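Local structure of Nitrate/nitrite binding protein NrtA (Synechocystis sp., 2G29) at residues F56-Y60 with M261-A266; P193-V197 with F208-W214. The protein binds nitrate as the solute-binding component of the NrtABCD ABC transporter, which takes up nitrate and probably also nitrite. One frame throughout, in Å; residues are numbered along the deposited sequence.

Contact 1 of 2, residues F56-Y60 with M261-A266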
ATOM      1  N   PHE A  56       9.996  -9.565 -17.727  1.00 19.75           N
ATOM      2  CA  PHE A  56       8.821 -10.405 -17.534  1.00 18.99           C
ATOM      3  C   PHE A  56       7.640  -9.980 -18.433  1.00 17.58           C
ATOM      4  O   PHE A  56       6.919 -10.842 -18.960  1.00 17.24           O
ATOM      5  CB  PHE A  56       8.433 -10.424 -16.061  1.00 19.73           C
ATOM      6  CG  PHE A  56       9.403 -11.187 -15.192  1.00 21.23           C
ATOM      7  CD1 PHE A  56      10.185 -10.538 -14.242  1.00 23.78           C
ATOM      8  CD2 PHE A  56       9.540 -12.563 -15.337  1.00 25.45           C
ATOM      9  CE1 PHE A  56      11.085 -11.238 -13.452  1.00 23.83           C
ATOM     10  CE2 PHE A  56      10.436 -13.273 -14.556  1.00 25.02           C
ATOM     11  CZ  PHE A  56      11.215 -12.610 -13.604  1.00 24.65           C
ATOM     12  N   TYR A  57       7.417  -8.677 -18.645  1.00 17.37           N
ATOM     13  CA  TYR A  57       6.312  -8.300 -19.529  1.00 17.08           C
ATOM     14  C   TYR A  57       6.543  -8.829 -20.940  1.00 18.72           C
ATOM     15  O   TYR A  57       5.618  -9.312 -21.606  1.00 19.07           O
ATOM     16  CB  TYR A  57       6.116  -6.774 -19.643  1.00 17.89           C
ATOM     17  CG  TYR A  57       5.751  -6.041 -18.371  1.00 15.63           C
ATOM     18  CD1 TYR A  57       6.571  -5.020 -17.892  1.00 14.67           C
ATOM     19  CD2 TYR A  57       4.589  -6.346 -17.667  1.00 14.39           C
ATOM     20  CE1 TYR A  57       6.242  -4.316 -16.735  1.00 14.94           C
ATOM     21  CE2 TYR A  57       4.245  -5.642 -16.508  1.00 14.61           C
ATOM     22  CZ  TYR A  57       5.089  -4.630 -16.050  1.00 14.86           C
ATOM     23  OH  TYR A  57       4.786  -3.972 -14.850  1.00 14.61           O
ATOM     24  N   ALA A  58       7.785  -8.727 -21.398  1.00 19.46           N
ATOM     25  CA  ALA A  58       8.116  -9.173 -22.744  1.00 20.29           C
ATOM     26  C   ALA A  58       7.954 -10.677 -22.862  1.00 20.24           C
ATOM     27  O   ALA A  58       7.504 -11.165 -23.886  1.00 21.86           O
ATOM     28  CB  ALA A  58       9.547  -8.742 -23.093  1.00 20.91           C
ATOM     29  N   LYS A  59       8.317 -11.398 -21.808  1.00 21.05           N
ATOM     30  CA  LYS A  59       8.166 -12.842 -21.789  1.00 21.61           C
ATOM     31  C   LYS A  59       6.698 -13.218 -22.068  1.00 21.68           C
ATOM     32  O   LYS A  59       6.427 -14.241 -22.702  1.00 22.44           O
ATOM     33  CB  LYS A  59       8.647 -13.395 -20.445  1.00 22.51           C
ATOM     34  CG  LYS A  59       8.488 -14.902 -20.282  1.00 24.82           C
ATOM     35  CD  LYS A  59       9.062 -15.394 -18.974  1.00 26.99           C
ATOM     36  CE  LYS A  59       8.738 -16.853 -18.762  1.00 27.09           C
ATOM     37  NZ  LYS A  59       9.273 -17.332 -17.473  1.00 30.22           N
ATOM     38  N   TYR A  60       5.752 -12.397 -21.610  1.00 20.55           N
ATOM     39  CA  TYR A  60       4.336 -12.662 -21.867  1.00 20.36           C
ATOM     40  C   TYR A  60       3.699 -11.865 -23.020  1.00 20.78           C
ATOM     41  O   TYR A  60       2.524 -11.516 -22.970  1.00 20.69           O
ATOM     42  CB  TYR A  60       3.514 -12.502 -20.561  1.00 21.16           C
ATOM     43  CG  TYR A  60       3.926 -13.532 -19.542  1.00 21.03           C
ATOM     44  CD1 TYR A  60       4.897 -13.249 -18.587  1.00 21.30           C
ATOM     45  CD2 TYR A  60       3.496 -14.865 -19.663  1.00 21.39           C
ATOM     46  CE1 TYR A  60       5.453 -14.251 -17.805  1.00 22.11           C
ATOM     47  CE2 TYR A  60       4.050 -15.866 -18.878  1.00 20.65           C
ATOM     48  CZ  TYR A  60       5.032 -15.566 -17.956  1.00 22.67           C
ATOM     49  OH  TYR A  60       5.633 -16.575 -17.208  1.00 23.10           O
ATOM     50  N   MET A 261       0.428 -12.407 -15.171  1.00 13.62           N
ATOM     51  CA  MET A 261       1.442 -13.448 -15.035  1.00 14.73           C
ATOM     52  C   MET A 261       2.834 -12.810 -14.950  1.00 14.13           C
ATOM     53  O   MET A 261       3.662 -13.275 -14.170  1.00 14.72           O
ATOM     54  CB  MET A 261       1.371 -14.422 -16.215  1.00 15.51           C
ATOM     55  CG  MET A 261       0.059 -15.222 -16.207  1.00 15.12           C
ATOM     56  SD  MET A 261      -0.004 -16.560 -17.469  1.00 17.84           S
ATOM     57  CE  MET A 261      -0.037 -15.637 -18.813  1.00 17.48           C
ATOM     58  N   ALA A 262       3.086 -11.762 -15.725  1.00 15.02           N
ATOM     59  CA  ALA A 262       4.382 -11.088 -15.661  1.00 15.06           C
ATOM     60  C   ALA A 262       4.598 -10.502 -14.270  1.00 14.18           C
ATOM     61  O   ALA A 262       5.687 -10.624 -13.702  1.00 15.65           O
ATOM     62  CB  ALA A 262       4.458  -9.994 -16.693  1.00 14.87           C
ATOM     63  N   VAL A 263       3.551  -9.890 -13.709  1.00 15.37           N
ATOM     64  CA  VAL A 263       3.680  -9.318 -12.361  1.00 14.66           C
ATOM     65  C   VAL A 263       3.906 -10.411 -11.293  1.00 14.06           C
ATOM     66  O   VAL A 263       4.683 -10.237 -10.366  1.00 13.93           O
ATOM     67  CB  VAL A 263       2.427  -8.464 -12.019  1.00 14.97           C
ATOM     68  CG1 VAL A 263       2.396  -8.093 -10.522  1.00 15.16           C
ATOM     69  CG2 VAL A 263       2.461  -7.156 -12.847  1.00 14.85           C
ATOM     70  N   MET A 264       3.229 -11.547 -11.414  1.00 13.22           N
ATOM     71  CA  MET A 264       3.417 -12.636 -10.472  1.00 15.11           C
ATOM     72  C   MET A 264       4.855 -13.173 -10.509  1.00 15.02           C
ATOM     73  O   MET A 264       5.455 -13.461  -9.464  1.00 16.02           O
ATOM     74  CB  MET A 264       2.490 -13.787 -10.824  1.00 17.94           C
ATOM     75  CG  MET A 264       1.075 -13.541 -10.480  1.00 18.47           C
ATOM     76  SD  MET A 264       0.065 -14.964 -10.971  1.00 22.91           S
ATOM     77  CE  MET A 264      -1.400 -14.375 -10.422  1.00 20.30           C
ATOM     78  N   GLU A 265       5.398 -13.346 -11.714  1.00 16.44           N
ATOM     79  CA  GLU A 265       6.774 -13.837 -11.787  1.00 16.91           C
ATOM     80  C   GLU A 265       7.711 -12.781 -11.209  1.00 16.07           C
ATOM     81  O   GLU A 265       8.654 -13.121 -10.530  1.00 15.95           O
ATOM     82  CB  GLU A 265       7.171 -14.150 -13.223  1.00 19.99           C
ATOM     83  CG  GLU A 265       6.506 -15.411 -13.778  1.00 24.41           C
ATOM     84  CD  GLU A 265       7.495 -16.237 -14.572  1.00 27.02           C
ATOM     85  OE1 GLU A 265       8.001 -15.732 -15.590  1.00 29.18           O
ATOM     86  OE2 GLU A 265       7.774 -17.385 -14.167  1.00 32.38           O
ATOM     87  N   ALA A 266       7.427 -11.501 -11.453  1.00 15.77           N
ATOM     88  CA  ALA A 266       8.297 -10.467 -10.894  1.00 15.13           C
ATOM     89  C   ALA A 266       8.186 -10.478  -9.381  1.00 15.13           C
ATOM     90  O   ALA A 266       9.174 -10.226  -8.664  1.00 15.83           O
ATOM     91  CB  ALA A 266       7.927  -9.094 -11.454  1.00 15.17           C
TER

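Contact 2 of 2, residues P193-V197 with F208-W214. With NO3 (nitrate ion), chain B.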
ATOM      1  N   PRO A 193       3.908  10.755  -1.202  1.00 10.29           N
ATOM      2  CA  PRO A 193       4.957   9.938  -0.585  1.00 10.00           C
ATOM      3  C   PRO A 193       6.383  10.420  -0.737  1.00 11.99           C
ATOM      4  O   PRO A 193       7.113  10.479   0.258  1.00 10.69           O
ATOM      5  CB  PRO A 193       4.745   8.555  -1.213  1.00 10.40           C
ATOM      6  CG  PRO A 193       3.211   8.513  -1.344  1.00  9.90           C
ATOM      7  CD  PRO A 193       2.904   9.926  -1.896  1.00  9.82           C
ATOM      8  N   ALA A 194       6.772  10.789  -1.962  1.00 11.70           N
ATOM      9  CA  ALA A 194       8.128  11.225  -2.197  1.00 12.96           C
ATOM     10  C   ALA A 194       8.441  12.593  -1.617  1.00 12.83           C
ATOM     11  O   ALA A 194       9.580  13.060  -1.706  1.00 13.84           O
ATOM     12  CB  ALA A 194       8.403  11.212  -3.689  1.00 13.76           C
ATOM     13  N   GLN A 195       7.443  13.250  -1.024  1.00 11.68           N
ATOM     14  CA  GLN A 195       7.632  14.567  -0.440  1.00 12.73           C
ATOM     15  C   GLN A 195       7.495  14.548   1.091  1.00 11.73           C
ATOM     16  O   GLN A 195       7.622  15.599   1.735  1.00 12.43           O
ATOM     17  CB  GLN A 195       6.612  15.560  -1.013  1.00 13.72           C
ATOM     18  CG  GLN A 195       6.826  15.822  -2.515  1.00 18.83           C
ATOM     19  CD  GLN A 195       5.709  16.647  -3.140  1.00 22.71           C
ATOM     20  OE1 GLN A 195       5.170  17.574  -2.514  1.00 26.47           O
ATOM     21  NE2 GLN A 195       5.358  16.324  -4.386  1.00 26.77           N
ATOM     22  N   MET A 196       7.288  13.359   1.681  1.00 11.43           N
ATOM     23  CA  MET A 196       7.134  13.279   3.139  1.00 11.55           C
ATOM     24  C   MET A 196       8.381  13.749   3.885  1.00 11.22           C
ATOM     25  O   MET A 196       8.267  14.517   4.856  1.00 11.06           O
ATOM     26  CB  MET A 196       6.791  11.835   3.543  1.00 11.25           C
ATOM     27  CG  MET A 196       5.386  11.400   3.217  1.00 11.10           C
ATOM     28  SD  MET A 196       4.249  12.096   4.440  1.00 11.11           S
ATOM     29  CE  MET A 196       2.709  11.340   3.898  1.00 14.14           C
ATOM     30  N   VAL A 197       9.558  13.280   3.474  1.00 11.47           N
ATOM     31  CA  VAL A 197      10.791  13.668   4.144  1.00 13.29           C
ATOM     32  C   VAL A 197      11.012  15.195   4.066  1.00 13.31           C
ATOM     33  O   VAL A 197      11.318  15.838   5.086  1.00 16.06           O
ATOM     34  CB  VAL A 197      11.991  12.853   3.548  1.00 13.95           C
ATOM     35  CG1 VAL A 197      13.339  13.372   4.106  1.00 15.27           C
ATOM     36  CG2 VAL A 197      11.849  11.400   3.935  1.00 13.53           C
ATOM     37  N   PHE A 208       3.868  11.134  10.594  1.00 10.80           N
ATOM     38  CA  PHE A 208       3.460  10.778   9.245  1.00 10.35           C
ATOM     39  C   PHE A 208       3.572   9.285   8.989  1.00 10.04           C
ATOM     40  O   PHE A 208       4.362   8.584   9.634  1.00 10.85           O
ATOM     41  CB  PHE A 208       4.244  11.582   8.180  1.00 10.63           C
ATOM     42  CG  PHE A 208       5.748  11.335   8.152  1.00 10.37           C
ATOM     43  CD1 PHE A 208       6.297  10.523   7.158  1.00 10.47           C
ATOM     44  CD2 PHE A 208       6.628  12.007   9.031  1.00 11.55           C
ATOM     45  CE1 PHE A 208       7.711  10.398   7.032  1.00 11.35           C
ATOM     46  CE2 PHE A 208       8.003  11.874   8.902  1.00 12.53           C
ATOM     47  CZ  PHE A 208       8.555  11.061   7.888  1.00 13.40           C
ATOM     48  N   CYS A 209       2.809   8.809   8.018  1.00 10.18           N
ATOM     49  CA  CYS A 209       2.817   7.404   7.651  1.00 10.10           C
ATOM     50  C   CYS A 209       3.021   7.323   6.149  1.00 10.98           C
ATOM     51  O   CYS A 209       2.287   7.984   5.391  1.00 10.57           O
ATOM     52  CB  CYS A 209       1.494   6.760   8.060  1.00 10.86           C
ATOM     53  SG  CYS A 209       1.438   4.988   7.756  1.00 10.91           S
ATOM     54  N   VAL A 210       3.997   6.501   5.731  1.00 10.22           N
ATOM     55  CA  VAL A 210       4.372   6.399   4.308  1.00 11.05           C
ATOM     56  C   VAL A 210       5.132   5.076   4.118  1.00  9.80           C
ATOM     57  O   VAL A 210       5.659   4.525   5.067  1.00 10.30           O
ATOM     58  CB  VAL A 210       5.295   7.608   3.938  1.00 10.91           C
ATOM     59  CG1 VAL A 210       6.612   7.537   4.742  1.00 11.42           C
ATOM     60  CG2 VAL A 210       5.609   7.658   2.446  1.00 11.70           C
ATOM     61  N   GLY A 211       5.150   4.541   2.904  1.00  9.87           N
ATOM     62  CA  GLY A 211       5.878   3.287   2.699  1.00  9.46           C
ATOM     63  C   GLY A 211       7.371   3.456   2.449  1.00 10.23           C
ATOM     64  O   GLY A 211       7.888   4.574   2.228  1.00 10.84           O
ATOM     65  N   GLU A 212       8.092   2.325   2.552  1.00 10.33           N
ATOM     66  CA  GLU A 212       9.531   2.349   2.282  1.00 10.57           C
ATOM     67  C   GLU A 212       9.723   2.927   0.870  1.00  9.62           C
ATOM     68  O   GLU A 212       8.889   2.723  -0.026  1.00 10.09           O
ATOM     69  CB  GLU A 212      10.106   0.940   2.345  1.00 10.13           C
ATOM     70  CG  GLU A 212      10.025   0.220   3.706  1.00  8.82           C
ATOM     71  CD  GLU A 212      10.800   0.888   4.859  1.00  9.48           C
ATOM     72  OE1 GLU A 212      11.552   1.878   4.636  1.00 11.68           O
ATOM     73  OE2 GLU A 212      10.674   0.372   5.992  1.00 11.00           O
ATOM     74  N   PRO A 213      10.878   3.529   0.603  1.00  9.68           N
ATOM     75  CA  PRO A 213      12.050   3.715   1.476  1.00  9.74           C
ATOM     76  C   PRO A 213      12.024   4.936   2.393  1.00  9.69           C
ATOM     77  O   PRO A 213      12.996   5.196   3.106  1.00 11.01           O
ATOM     78  CB  PRO A 213      13.176   3.835   0.447  1.00 10.57           C
ATOM     79  CG  PRO A 213      12.518   4.753  -0.612  1.00 10.17           C
ATOM     80  CD  PRO A 213      11.114   4.101  -0.747  1.00  9.43           C
ATOM     81  N   TRP A 214      10.909   5.657   2.438  1.00 10.77           N
ATOM     82  CA  TRP A 214      10.934   6.915   3.176  1.00  9.57           C
ATOM     83  C   TRP A 214      11.110   6.860   4.685  1.00 10.89           C
ATOM     84  O   TRP A 214      11.725   7.778   5.240  1.00 10.50           O
ATOM     85  CB  TRP A 214       9.743   7.783   2.676  1.00 10.14           C
ATOM     86  CG  TRP A 214       9.665   7.808   1.157  1.00  9.74           C
ATOM     87  CD1 TRP A 214       8.743   7.141   0.380  1.00  9.61           C
ATOM     88  CD2 TRP A 214      10.592   8.422   0.223  1.00 10.25           C
ATOM     89  NE1 TRP A 214       9.025   7.303  -0.949  1.00 10.68           N
ATOM     90  CE2 TRP A 214      10.151   8.085  -1.073  1.00 10.44           C
ATOM     91  CE3 TRP A 214      11.748   9.212   0.369  1.00 10.63           C
ATOM     92  CZ2 TRP A 214      10.819   8.519  -2.234  1.00 11.51           C
ATOM     93  CZ3 TRP A 214      12.424   9.645  -0.787  1.00 10.30           C
ATOM     94  CH2 TRP A 214      11.950   9.297  -2.066  1.00 11.43           C
TER
HETATM   95  N   NO3 B 700       3.137   5.042   0.332  1.00 13.58           N
HETATM   96  O1  NO3 B 700       3.559   3.762   0.550  1.00 11.55           O
HETATM   97  O2  NO3 B 700       3.572   6.216   0.849  1.00 13.12           O
HETATM   98  O3  NO3 B 700       1.955   5.198  -0.608  1.00 12.31           O

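Contact 1 of 2, residues F56-Y60 with M261-A266
K59 and Y60 converge on one carboxylate oxygen, E265 OE1. The K59 chain runs fully extended, its CG anti to the backbone N (chi1 178°), and its tip forms a salt bridge, NZ to E265 OE1, of 2.8 Å. The ammonium meets the syn lone pair of that oxygen. Y60 OH adds a weak hydrogen bond, 3.0 Å to E265 OE1, which sits in the plane of the phenol ring, with ring and carboxylate turned nearly perpendicular. One oxygen thus ties together the last residue of helix 56-59 and the residue that follows it.

The faces of two rings do the broad packing. M261 CB lies 4.0 Å from the Y60 ring centroid, almost straight above it, in a CH-pi contact, while CG of K59 packs on the opposite face. The bend at the end of the M261 chain (chi3 -68°) brings CE back to Y60 CD2 (3.7 Å), and SD makes a more oblique Met-aromatic contact. F56 lays its ring over helix backbone, with E265 C above its centre and A266 N toward its rim, and E265 CB sits 3.5 Å from F56 CD2.

Small apolar contacts fill the middle: A262 CB nestles among F56 CB, Y57 CD2 and Y60 CD1.

Y57 OH is hydrogen-bonded to L48 O, so the short helix 56-59 is pinned between helix 46-53 and the long helix 253-271, which helix 364-373 in turn packs against beyond M261.

Contact 2 of 2, residues P193-V197 with F208-W214
P193 and V210 meet beside a bound nitrate whose O2 accepts a hydrogen bond from G211 N (3.1 Å, N-H...O 168°). The same N-H makes a weak, strongly bent bond to the nitrate O1. P193 CG touches O2 at 3.2 Å, an apolar wall beside the anion. W73 NE1 and K240 NZ also hydrogen-bond the nitrate, in the substrate site that G211 shares with Q126 and H167.

Behind this wall P193 CB packs on V210 CG2 (3.9 Å), which M196 CG also meets. The M196 chain bends at chi2 (-78°), sliding past F208 in the opposite direction, so that SD comes to 3.7 Å from F208 CD1 in an oblique Met-aromatic contact. CE ends against C209 O, a buried carbonyl with no polar partner.

Strand 207-211 is reached from strand 187-190 through helix 196-201, a beta-alpha-beta crossover in the five-stranded sheet of one lobe of this type II binding-protein fold.

Just beyond the strand a cis peptide precedes P213, whose CG lies over one face of the W214 indole. A194 CA rests on the opposite face, 4.1 Å from the centroid of the six-membered ring, alongside P193 O, and W214 NE1 is hydrogen-bonded to A41 O. With an alanine here, a gap would probably open between A194 and P213, and A41 O would lose its indole donor. V197 CG2 closes in obliquely, 4.2 Å from W214 CE3.

From the N terminus strand 36-39 and helix 46-53 precede helix 56-59, one side of contact 1; strands 66-69, 91-95 and 115-120 follow, and the chain then passes through strand 126-130 into the second sheet. There contact 2 closes a short loop around helix 196-201, only ten residues lying between its segments. After strand 225-229 the chain returns through strand 240-245 to the first sheet, and helix 253-271 closes contact 1 across the 200 residues between its segments. The local loop thus lies wholly within the long one and does not cross it. Contact 1 ties the returning chain to the first lobe, whereas contact 2 stays within the second, about 28 Å away between centres.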